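Long-range contacts in alginate biosynthesis protein AlgX (PDB 4KNC), which takes part in O-acetylating the exopolysaccharide alginate and protects the polymer from degradation as it crosses the periplasm: residues N371-N377 with Q410-E416; I350-S354 with Q400-D404; N339-L343 with Q430-C434; Y355-Y361 with G395-L401. One frame throughout, in Å; residues are numbered along the deposited sequence.

All four contacts lie in the C-terminal carbohydrate-binding module, a sandwich of two four-stranded antiparallel sheets. Contact 1 joins the two middle strands of one sheet, 368-375 and 412-418; contact 4 pairs strand 355-361 with edge strand 396-400 in the other. Contact 3 bridges the sheets, from edge strand 338-343 to strand 428-435, and its two segments bracket all the others along the chain. Contact 2 ties the loops at one end, sharing Gln400 and Leu401 with contact 4. Centres of contacts 3 and 4 are about 9 Å apart, and those of contacts 1 and 4 are about 14 Å apart. Contact 4's sheet also packs on helix 307-316 of the SGNH hydrolase-like domain, so it faces the domain junction.

Contact 1: N371-N377 with Q410-E416; sequences NTIWYMN and QQFLSLE
This is an antiparallel strand pairing, Thr372 to Tyr375 against Phe412 to Glu416, between the two middle strands of one sheet of the carbohydrate-binding module. Thr372 and Glu416 exchange both of their backbone hydrogen bonds, and Trp374 N donates to Ser414 O. Then the register slips by one: Trp374 O takes two donors, Leu413 N at 2.7 Å and Ser414 N at 3.0 Å. On the face with Thr372 and Trp374, Ser414 OG approaches the indole, 3.2 Å from Trp374 CD1. The extended Glu416 brings its carboxylate to the edge of that indole, OE2 lying near the ring plane and taking a weak hydrogen bond from Trp374 NE1 at 3.3 Å; ring and carboxylate planes are 76° apart. On the opposite face, Ile373 CG2 meets the edge of the Phe412 ring, 4.1 Å from CD1. Asn371 OD1 is buried with no polar partner, lying 3.7 Å from Leu415 CD1. Beyond the bulge, Gln410 CB sits over one face of the Tyr375 ring, 3.4 Å from Tyr375 CD1. The phenol oxygen runs on to a hydrogen bond with Ser352. Past the strand end, Met376 N donates to Gln411 O at 2.8 Å. Two residues, Leu413 and Ser414, thus face the single Trp374, the arrangement of a classic beta bulge in an antiparallel sheet.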
# COMPACT_ATOMS: atom_id res chain seq x y z
N ASN A 371 18.02 -4.13 12.62
CA ASN A 371 18.21 -3.54 13.94
C ASN A 371 18.24 -4.55 15.06
O ASN A 371 17.46 -5.50 15.07
CB ASN A 371 17.06 -2.58 14.26
CG ASN A 371 16.91 -1.48 13.25
OD1 ASN A 371 17.61 -0.47 13.32
ND2 ASN A 371 15.99 -1.66 12.31
N THR A 372 19.10 -4.31 16.03
CA THR A 372 19.01 -5.05 17.27
C THR A 372 18.91 -4.05 18.40
O THR A 372 19.67 -3.10 18.46
CB THR A 372 20.22 -5.98 17.48
OG1 THR A 372 20.35 -6.82 16.33
CG2 THR A 372 20.00 -6.85 18.70
N ILE A 373 17.93 -4.28 19.28
CA ILE A 373 17.65 -3.39 20.39
C ILE A 373 17.84 -4.12 21.72
O ILE A 373 17.08 -5.04 22.02
CB ILE A 373 16.20 -2.88 20.33
CG1 ILE A 373 15.98 -2.01 19.09
CG2 ILE A 373 15.90 -2.10 21.56
CD1 ILE A 373 15.53 -2.79 17.83
N TRP A 374 18.84 -3.70 22.49
CA TRP A 374 19.13 -4.30 23.80
C TRP A 374 18.55 -3.47 24.93
O TRP A 374 18.58 -2.23 24.90
CB TRP A 374 20.65 -4.43 24.04
CG TRP A 374 21.33 -5.48 23.22
CD1 TRP A 374 21.95 -5.30 22.02
CD2 TRP A 374 21.46 -6.87 23.55
NE1 TRP A 374 22.45 -6.50 21.57
CE2 TRP A 374 22.17 -7.47 22.49
CE3 TRP A 374 21.04 -7.65 24.62
CZ2 TRP A 374 22.47 -8.84 22.48
CZ3 TRP A 374 21.35 -9.01 24.61
CH2 TRP A 374 22.05 -9.58 23.55
N TYR A 375 18.06 -4.18 25.95
CA TYR A 375 17.53 -3.55 27.14
C TYR A 375 18.41 -3.85 28.36
O TYR A 375 19.24 -4.75 28.32
CB TYR A 375 16.09 -4.02 27.37
CG TYR A 375 15.19 -3.70 26.20
CD1 TYR A 375 14.70 -2.41 26.02
CD2 TYR A 375 14.85 -4.67 25.27
CE1 TYR A 375 13.88 -2.10 24.95
CE2 TYR A 375 14.03 -4.36 24.20
CZ TYR A 375 13.55 -3.08 24.05
OH TYR A 375 12.74 -2.76 22.98
N MET A 376 18.21 -3.09 29.42
CA MET A 376 19.02 -3.19 30.64
C MET A 376 18.90 -4.54 31.36
O MET A 376 19.60 -4.78 32.34
CB MET A 376 18.67 -2.05 31.60
CG MET A 376 18.91 -0.65 31.04
SD MET A 376 20.55 0.02 31.37
CE MET A 376 20.43 1.63 30.60
N ASN A 377 18.03 -5.41 30.87
CA ASN A 377 17.80 -6.72 31.47
C ASN A 377 18.34 -7.87 30.61
O ASN A 377 17.97 -9.03 30.79
CB ASN A 377 16.31 -6.92 31.70
CG ASN A 377 15.50 -6.58 30.48
OD1 ASN A 377 15.58 -7.27 29.46
ND2 ASN A 377 14.73 -5.51 30.55
N GLN A 410 10.56 -2.03 29.40
CA GLN A 410 12.01 -2.20 29.49
C GLN A 410 12.81 -0.92 29.30
O GLN A 410 12.36 -0.00 28.60
CB GLN A 410 12.49 -3.28 28.52
CG GLN A 410 11.65 -4.55 28.54
CD GLN A 410 11.58 -5.19 29.92
OE1 GLN A 410 12.47 -5.00 30.76
NE2 GLN A 410 10.53 -5.95 30.17
N GLN A 411 13.97 -0.85 29.93
CA GLN A 411 14.88 0.28 29.77
C GLN A 411 15.87 0.07 28.62
O GLN A 411 16.65 -0.89 28.62
CB GLN A 411 15.64 0.58 31.06
CG GLN A 411 14.79 1.12 32.18
CD GLN A 411 14.25 2.51 31.89
OE1 GLN A 411 15.00 3.49 31.88
NE2 GLN A 411 12.94 2.60 31.66
N PHE A 412 15.82 0.96 27.64
CA PHE A 412 16.72 0.93 26.49
C PHE A 412 18.19 0.93 26.92
O PHE A 412 18.61 1.73 27.76
CB PHE A 412 16.43 2.12 25.57
CG PHE A 412 17.34 2.19 24.36
CD1 PHE A 412 17.14 1.36 23.28
CD2 PHE A 412 18.38 3.11 24.32
CE1 PHE A 412 17.97 1.43 22.16
CE2 PHE A 412 19.21 3.19 23.21
CZ PHE A 412 19.00 2.35 22.13
N LEU A 413 18.97 0.03 26.34
CA LEU A 413 20.41 0.05 26.55
C LEU A 413 21.14 0.36 25.25
O LEU A 413 21.99 1.25 25.21
CB LEU A 413 20.92 -1.27 27.10
CG LEU A 413 22.45 -1.29 27.05
CD1 LEU A 413 23.05 -0.44 28.18
CD2 LEU A 413 22.98 -2.70 27.06
N SER A 414 20.82 -0.36 24.18
CA SER A 414 21.54 -0.10 22.93
C SER A 414 20.79 -0.36 21.63
O SER A 414 19.82 -1.12 21.59
CB SER A 414 22.88 -0.85 22.91
OG SER A 414 22.71 -2.17 22.44
N LEU A 415 21.24 0.31 20.57
CA LEU A 415 20.81 0.01 19.22
C LEU A 415 22.03 -0.34 18.38
O LEU A 415 23.02 0.40 18.36
CB LEU A 415 20.08 1.20 18.59
CG LEU A 415 19.86 1.06 17.08
CD1 LEU A 415 18.89 -0.07 16.76
CD2 LEU A 415 19.38 2.36 16.44
N GLU A 416 21.93 -1.47 17.67
CA GLU A 416 22.99 -1.99 16.83
C GLU A 416 22.47 -2.21 15.43
O GLU A 416 21.30 -2.56 15.25
CB GLU A 416 23.50 -3.33 17.37
CG GLU A 416 24.15 -3.27 18.73
CD GLU A 416 24.59 -4.65 19.22
OE1 GLU A 416 25.49 -4.72 20.08
OE2 GLU A 416 24.02 -5.66 18.75
O HOH W 1 15.33 -3.15 31.29

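Contact 2: I350-S354 with Q400-D404; sequences IRSGS and QLRND
The carbonyl of Arg402 is the flat group that Ser352 grips: OG donates to Arg402 O at 2.9 Å, arriving in the carbonyl plane on a lone pair, with a C=O...OG angle of 137°. The other flat group is the Arg402 guanidinium, whose side chain leaves the backbone away from the 350-354 loop. Asp404 CB lies at its edge, in plane, and Arg402 NE forms a salt bridge with Asp404 OD2 at 2.9 Å; Trp407 adds a cation-pi interaction, and Arg311 of helix 307-316 also touches this side chain. The arginine therefore meets the 350-354 loop through its backbone while its charge is engaged by other partners. Ser352 reaches the carbonyl because OG lies opposite its own backbone N (chi1 -175°). The same swing presses OG against Leu401 CB, 3.3 Å away, and Leu401 CB also sits 3.4 Å from Ser352 O. Next along, the bare CA of Gly353 packs on Asn403 CB at 3.6 Å, where the backbones come close, CA to CA 4.2 Å. The 350-354 loop is also held by backbone hydrogen bonds of Ser352 with Gln410 and of Gly353 with Ala408. The buried Ser352 OG, donating to Arg402 O and also hydrogen-bonded to Tyr375 OH, thus has two polar partners, and both loops and the strand of Tyr375 meet at one hydroxyl.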
# COMPACT_ATOMS: atom_id res chain seq x y z
N ILE A 350 15.07 5.67 29.59
CA ILE A 350 14.45 5.53 28.28
C ILE A 350 13.52 4.31 28.28
O ILE A 350 13.96 3.19 27.99
CB ILE A 350 15.50 5.35 27.17
CG1 ILE A 350 16.54 6.48 27.21
CG2 ILE A 350 14.84 5.27 25.79
CD1 ILE A 350 17.62 6.36 26.11
N ARG A 351 12.26 4.52 28.62
CA ARG A 351 11.26 3.45 28.60
C ARG A 351 10.89 3.08 27.15
O ARG A 351 10.53 3.95 26.35
CB ARG A 351 10.01 3.87 29.38
CG ARG A 351 9.14 2.70 29.83
CD ARG A 351 7.86 3.19 30.50
NE ARG A 351 6.93 3.75 29.52
CZ ARG A 351 5.98 3.05 28.90
NH1 ARG A 351 5.83 1.76 29.17
NH2 ARG A 351 5.19 3.64 28.01
N SER A 352 10.96 1.79 26.83
CA SER A 352 10.72 1.30 25.48
C SER A 352 9.37 1.72 24.88
O SER A 352 9.32 2.47 23.90
CB SER A 352 10.86 -0.22 25.41
OG SER A 352 10.75 -0.68 24.07
N GLY A 353 8.28 1.25 25.48
CA GLY A 353 6.95 1.46 24.94
C GLY A 353 6.48 2.90 24.88
O GLY A 353 5.30 3.17 24.66
N SER A 354 7.41 3.82 25.08
CA SER A 354 7.12 5.23 24.90
C SER A 354 8.33 5.94 24.29
O SER A 354 8.57 7.09 24.61
CB SER A 354 6.73 5.88 26.23
OG SER A 354 7.85 6.07 27.07
N GLN A 400 8.81 2.68 16.19
CA GLN A 400 8.64 2.74 17.63
C GLN A 400 9.35 1.56 18.27
O GLN A 400 9.38 0.46 17.71
CB GLN A 400 7.16 2.78 18.02
CG GLN A 400 6.42 1.48 17.78
CD GLN A 400 4.91 1.66 17.67
OE1 GLN A 400 4.18 0.73 17.34
NE2 GLN A 400 4.44 2.88 17.93
N LEU A 401 9.94 1.79 19.44
CA LEU A 401 10.50 0.71 20.23
C LEU A 401 9.35 -0.16 20.68
O LEU A 401 8.25 0.34 20.94
CB LEU A 401 11.29 1.23 21.44
CG LEU A 401 12.51 2.15 21.22
CD1 LEU A 401 13.48 2.13 22.42
CD2 LEU A 401 13.24 1.82 19.93
N ARG A 402 9.60 -1.47 20.75
CA ARG A 402 8.57 -2.46 20.99
C ARG A 402 7.72 -2.15 22.21
O ARG A 402 8.25 -1.80 23.27
CB ARG A 402 9.19 -3.86 21.11
CG ARG A 402 8.16 -4.97 21.21
CD ARG A 402 8.75 -6.32 20.84
NE ARG A 402 7.96 -7.41 21.40
CZ ARG A 402 8.26 -8.70 21.27
NH1 ARG A 402 9.33 -9.06 20.58
NH2 ARG A 402 7.48 -9.62 21.83
N ASN A 403 6.41 -2.26 22.04
CA ASN A 403 5.48 -2.05 23.15
C ASN A 403 4.45 -3.16 23.22
O ASN A 403 3.28 -2.92 23.51
CB ASN A 403 4.82 -0.67 23.06
CG ASN A 403 4.27 -0.37 21.69
OD1 ASN A 403 3.94 -1.27 20.92
ND2 ASN A 403 4.17 0.92 21.36
N ASP A 404 4.89 -4.38 22.94
CA ASP A 404 4.10 -5.58 23.19
C ASP A 404 3.78 -5.70 24.67
O ASP A 404 4.25 -4.90 25.49
CB ASP A 404 4.84 -6.84 22.72
CG ASP A 404 4.56 -7.19 21.27
OD1 ASP A 404 3.62 -6.61 20.68
OD2 ASP A 404 5.26 -8.06 20.72

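Contact 3: N339-L343 with Q430-C434; sequences NEVLL and QASIC
Val341 and Leu342 face Ala431 and Ile433 across the core of a beta sandwich, one strand coming from each sheet of the carbohydrate-binding module. The short segments run at 34° to one another with 7.3 Å between their axes, so side chains, not paired backbones, fill the gap. The tight part centres on Ala431: Val341 CG1 reaches its CB at 3.6 Å, and Leu342 CD1 comes to the same CB at 3.8 Å. Two consecutive residues can both turn inward because Val341 and Leu342 together face Leu415 of the neighbouring strand in a classic beta bulge. Leu415 also packs on Ala431, while Val359 and Ala357 of the adjoining strand flank Ala431 and Ile433 respectively.

The solvent side belongs to strand 338-343: Leu343, just past the bulge, is exposed and lies against Ser414, and the partly exposed Glu340 is modelled no further than CB. Ser432, though its CB points away from that strand, is still buried and hydrogen-bonds through OG to Ser329. Back inside, Leu342 holds CG anti to its carbonyl carbon (chi1 -56°), from where its two methyls spread over the facing strand: CD2 rests 3.6 Å from Ala431 O, and CD1 touches Ile433 CG1 at 3.7 Å.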
# COMPACT_ATOMS: atom_id res chain seq x y z
N ASN A 339 27.35 -3.46 13.99
CA ASN A 339 27.78 -2.13 14.41
C ASN A 339 26.93 -1.60 15.55
O ASN A 339 25.75 -1.31 15.36
CB ASN A 339 27.73 -1.15 13.23
CG ASN A 339 28.56 -1.61 12.04
OD1 ASN A 339 29.72 -1.19 11.88
ND2 ASN A 339 27.98 -2.47 11.21
N GLU A 340 27.51 -1.47 16.73
CA GLU A 340 26.86 -0.77 17.83
C GLU A 340 26.72 0.68 17.42
O GLU A 340 27.71 1.35 17.14
CB GLU A 340 27.69 -0.85 19.12
N VAL A 341 25.49 1.19 17.37
CA VAL A 341 25.26 2.54 16.88
C VAL A 341 24.93 3.54 18.00
O VAL A 341 25.45 4.65 18.02
CB VAL A 341 24.16 2.58 15.81
CG1 VAL A 341 24.04 3.98 15.22
CG2 VAL A 341 24.45 1.57 14.72
N LEU A 342 24.06 3.14 18.92
CA LEU A 342 23.74 4.01 20.05
C LEU A 342 23.85 3.24 21.35
O LEU A 342 23.35 2.12 21.46
CB LEU A 342 22.34 4.59 19.90
CG LEU A 342 22.06 5.36 18.61
CD1 LEU A 342 20.59 5.69 18.51
CD2 LEU A 342 22.90 6.62 18.56
N LEU A 343 24.52 3.84 22.32
CA LEU A 343 24.70 3.22 23.63
C LEU A 343 24.29 4.19 24.72
O LEU A 343 24.88 5.25 24.87
CB LEU A 343 26.16 2.77 23.82
CG LEU A 343 26.55 1.98 25.08
CD1 LEU A 343 25.86 0.62 25.13
CD2 LEU A 343 28.07 1.81 25.21
N GLN A 430 23.28 7.35 10.36
CA GLN A 430 22.98 8.32 11.41
C GLN A 430 21.75 7.89 12.20
O GLN A 430 20.66 7.80 11.65
CB GLN A 430 22.76 9.70 10.78
CG GLN A 430 21.84 10.64 11.58
CD GLN A 430 22.46 11.11 12.88
OE1 GLN A 430 23.67 11.31 12.96
NE2 GLN A 430 21.63 11.30 13.90
N ALA A 431 21.91 7.63 13.49
CA ALA A 431 20.75 7.21 14.28
C ALA A 431 20.45 8.12 15.46
O ALA A 431 21.35 8.73 16.04
CB ALA A 431 20.91 5.77 14.74
N SER A 432 19.18 8.19 15.81
CA SER A 432 18.72 9.06 16.88
C SER A 432 17.48 8.48 17.56
O SER A 432 16.67 7.82 16.92
CB SER A 432 18.41 10.46 16.34
OG SER A 432 19.60 11.08 15.89
N ILE A 433 17.36 8.75 18.85
CA ILE A 433 16.28 8.22 19.66
C ILE A 433 15.59 9.38 20.35
O ILE A 433 16.25 10.20 20.98
CB ILE A 433 16.82 7.26 20.74
CG1 ILE A 433 17.25 5.94 20.11
CG2 ILE A 433 15.79 6.98 21.81
CD1 ILE A 433 16.10 5.11 19.65
N CYS A 434 14.27 9.44 20.24
CA CYS A 434 13.53 10.56 20.79
C CYS A 434 12.27 10.16 21.55
O CYS A 434 11.70 9.07 21.35
CB CYS A 434 13.15 11.57 19.69
SG CYS A 434 12.10 10.87 18.38

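Contact 4: Y355-Y361 with G395-L401; sequences YVADVTY and GRYVFQL
Asp358 and Arg396 form the polar first shell of this antiparallel pairing, a side-on, two-nitrogen salt bridge. The arginine gives NE to Asp358 OD1 and NH2 to Asp358 OD2, each bond 2.9 Å and each on the syn side of the carboxylate. The two groups are nearly coplanar, 15° apart. Arg396 pairs with Thr360, and its chain, extended as far as NE, reaches diagonally to Asp358. On the other face, which points into the sandwich, Ala357 CB sits 3.6 Å above the Phe399 ring plane, toward its rim, in a CH-pi contact. Phe399 has CG between its backbone N and carbonyl carbon (chi1 66°), which folds the ring over toward Ala357. Further along, the rings of Tyr361 and Tyr397 meet with planes at 88°, Tyr361 CE2 lying 3.8 Å from Tyr397 CE1; their hydroxyls bond to Glu368 O and Val366 O. Backbone hydrogen bonds set the register: paired between Ala357 and Phe399 and between Val359 and Tyr397, with Leu401 N to Tyr355 O and Tyr361 N to Gly395 O at the ends. Next out, Val356 and Val398, CG1 to CG1 4.0 Å, pack on Pro315 of helix 307-316. Asp358 OD2 also bonds Cys321 N, and Arg396 NH1 bonds Asn319 OD1. The carboxylate, so surrounded by N-H groups, is probably ionised, and this charged pair fastens the sheet edge to the chain entering the module.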
# COMPACT_ATOMS: atom_id res chain seq x y z
N TYR A 355 9.08 5.25 23.43
CA TYR A 355 10.21 5.85 22.72
C TYR A 355 10.29 5.48 21.23
O TYR A 355 9.71 4.48 20.81
CB TYR A 355 11.55 5.58 23.44
CG TYR A 355 11.98 6.71 24.36
CD1 TYR A 355 11.47 6.83 25.65
CD2 TYR A 355 12.90 7.67 23.93
CE1 TYR A 355 11.87 7.86 26.49
CE2 TYR A 355 13.30 8.71 24.76
CZ TYR A 355 12.78 8.80 26.04
OH TYR A 355 13.19 9.83 26.85
N VAL A 356 11.01 6.30 20.46
CA VAL A 356 11.03 6.16 19.00
C VAL A 356 12.44 6.30 18.38
O VAL A 356 13.27 7.08 18.85
CB VAL A 356 10.02 7.15 18.35
CG1 VAL A 356 10.31 7.40 16.87
CG2 VAL A 356 8.59 6.65 18.53
N ALA A 357 12.70 5.51 17.34
CA ALA A 357 13.98 5.53 16.63
C ALA A 357 13.87 6.14 15.23
O ALA A 357 12.89 5.91 14.51
CB ALA A 357 14.55 4.12 16.53
N ASP A 358 14.89 6.91 14.85
CA ASP A 358 14.95 7.63 13.59
C ASP A 358 16.34 7.43 12.99
O ASP A 358 17.34 7.78 13.61
CB ASP A 358 14.71 9.13 13.83
CG ASP A 358 14.34 9.88 12.56
OD1 ASP A 358 14.81 9.49 11.46
OD2 ASP A 358 13.57 10.86 12.65
N VAL A 359 16.40 6.88 11.78
CA VAL A 359 17.66 6.35 11.25
C VAL A 359 17.89 6.65 9.77
O VAL A 359 17.04 6.36 8.94
CB VAL A 359 17.71 4.82 11.43
CG1 VAL A 359 18.94 4.23 10.77
CG2 VAL A 359 17.64 4.44 12.90
N THR A 360 19.06 7.18 9.42
CA THR A 360 19.33 7.57 8.04
C THR A 360 20.66 7.09 7.46
O THR A 360 21.73 7.54 7.88
CB THR A 360 19.25 9.09 7.89
OG1 THR A 360 17.95 9.55 8.27
CG2 THR A 360 19.53 9.49 6.44
N TYR A 361 20.59 6.19 6.49
CA TYR A 361 21.75 5.77 5.70
C TYR A 361 22.35 6.92 4.89
O TYR A 361 21.64 7.83 4.47
CB TYR A 361 21.38 4.67 4.72
CG TYR A 361 21.22 3.30 5.32
CD1 TYR A 361 22.27 2.68 5.99
CD2 TYR A 361 20.02 2.60 5.19
CE1 TYR A 361 22.12 1.42 6.53
CE2 TYR A 361 19.87 1.34 5.72
CZ TYR A 361 20.92 0.75 6.39
OH TYR A 361 20.77 -0.51 6.92
N GLY A 395 17.07 7.20 2.43
CA GLY A 395 17.68 6.23 3.33
C GLY A 395 17.18 6.32 4.76
O GLY A 395 17.73 5.66 5.65
N ARG A 396 16.14 7.12 5.00
CA ARG A 396 15.55 7.25 6.33
C ARG A 396 14.48 6.19 6.64
O ARG A 396 13.69 5.80 5.78
CB ARG A 396 14.95 8.65 6.51
CG ARG A 396 14.35 8.91 7.88
CD ARG A 396 13.89 10.35 8.00
NE ARG A 396 13.26 10.63 9.28
CZ ARG A 396 12.19 11.42 9.42
NH1 ARG A 396 11.64 11.99 8.35
NH2 ARG A 396 11.67 11.63 10.62
N TYR A 397 14.50 5.73 7.90
CA TYR A 397 13.57 4.75 8.46
C TYR A 397 13.18 5.30 9.81
O TYR A 397 13.97 6.01 10.42
CB TYR A 397 14.28 3.42 8.69
CG TYR A 397 14.71 2.72 7.45
CD1 TYR A 397 15.86 3.10 6.78
CD2 TYR A 397 13.95 1.67 6.93
CE1 TYR A 397 16.26 2.45 5.63
CE2 TYR A 397 14.34 1.02 5.78
CZ TYR A 397 15.49 1.41 5.13
OH TYR A 397 15.87 0.75 3.98
N VAL A 398 11.97 4.98 10.27
CA VAL A 398 11.49 5.42 11.58
C VAL A 398 10.62 4.33 12.21
O VAL A 398 9.77 3.76 11.53
CB VAL A 398 10.62 6.70 11.47
CG1 VAL A 398 10.13 7.13 12.85
CG2 VAL A 398 11.38 7.84 10.80
N PHE A 399 10.83 4.03 13.48
CA PHE A 399 10.05 2.97 14.12
C PHE A 399 9.92 3.13 15.63
O PHE A 399 10.81 3.67 16.28
CB PHE A 399 10.58 1.56 13.77
CG PHE A 399 11.96 1.27 14.32
CD1 PHE A 399 13.10 1.59 13.61
CD2 PHE A 399 12.11 0.64 15.55
CE1 PHE A 399 14.37 1.30 14.11
CE2 PHE A 399 13.38 0.35 16.06
CZ PHE A 399 14.50 0.69 15.34
N GLN A 400 8.81 2.68 16.19
CA GLN A 400 8.64 2.74 17.63
C GLN A 400 9.35 1.56 18.27
O GLN A 400 9.38 0.46 17.71
CB GLN A 400 7.16 2.78 18.02
CG GLN A 400 6.42 1.48 17.78
CD GLN A 400 4.91 1.66 17.67
OE1 GLN A 400 4.18 0.73 17.34
NE2 GLN A 400 4.44 2.88 17.93
N LEU A 401 9.94 1.79 19.44
CA LEU A 401 10.50 0.71 20.23
C LEU A 401 9.35 -0.16 20.68
O LEU A 401 8.25 0.34 20.94
CB LEU A 401 11.29 1.23 21.44
CG LEU A 401 12.51 2.15 21.22
CD1 LEU A 401 13.48 2.13 22.42
CD2 LEU A 401 13.24 1.82 19.93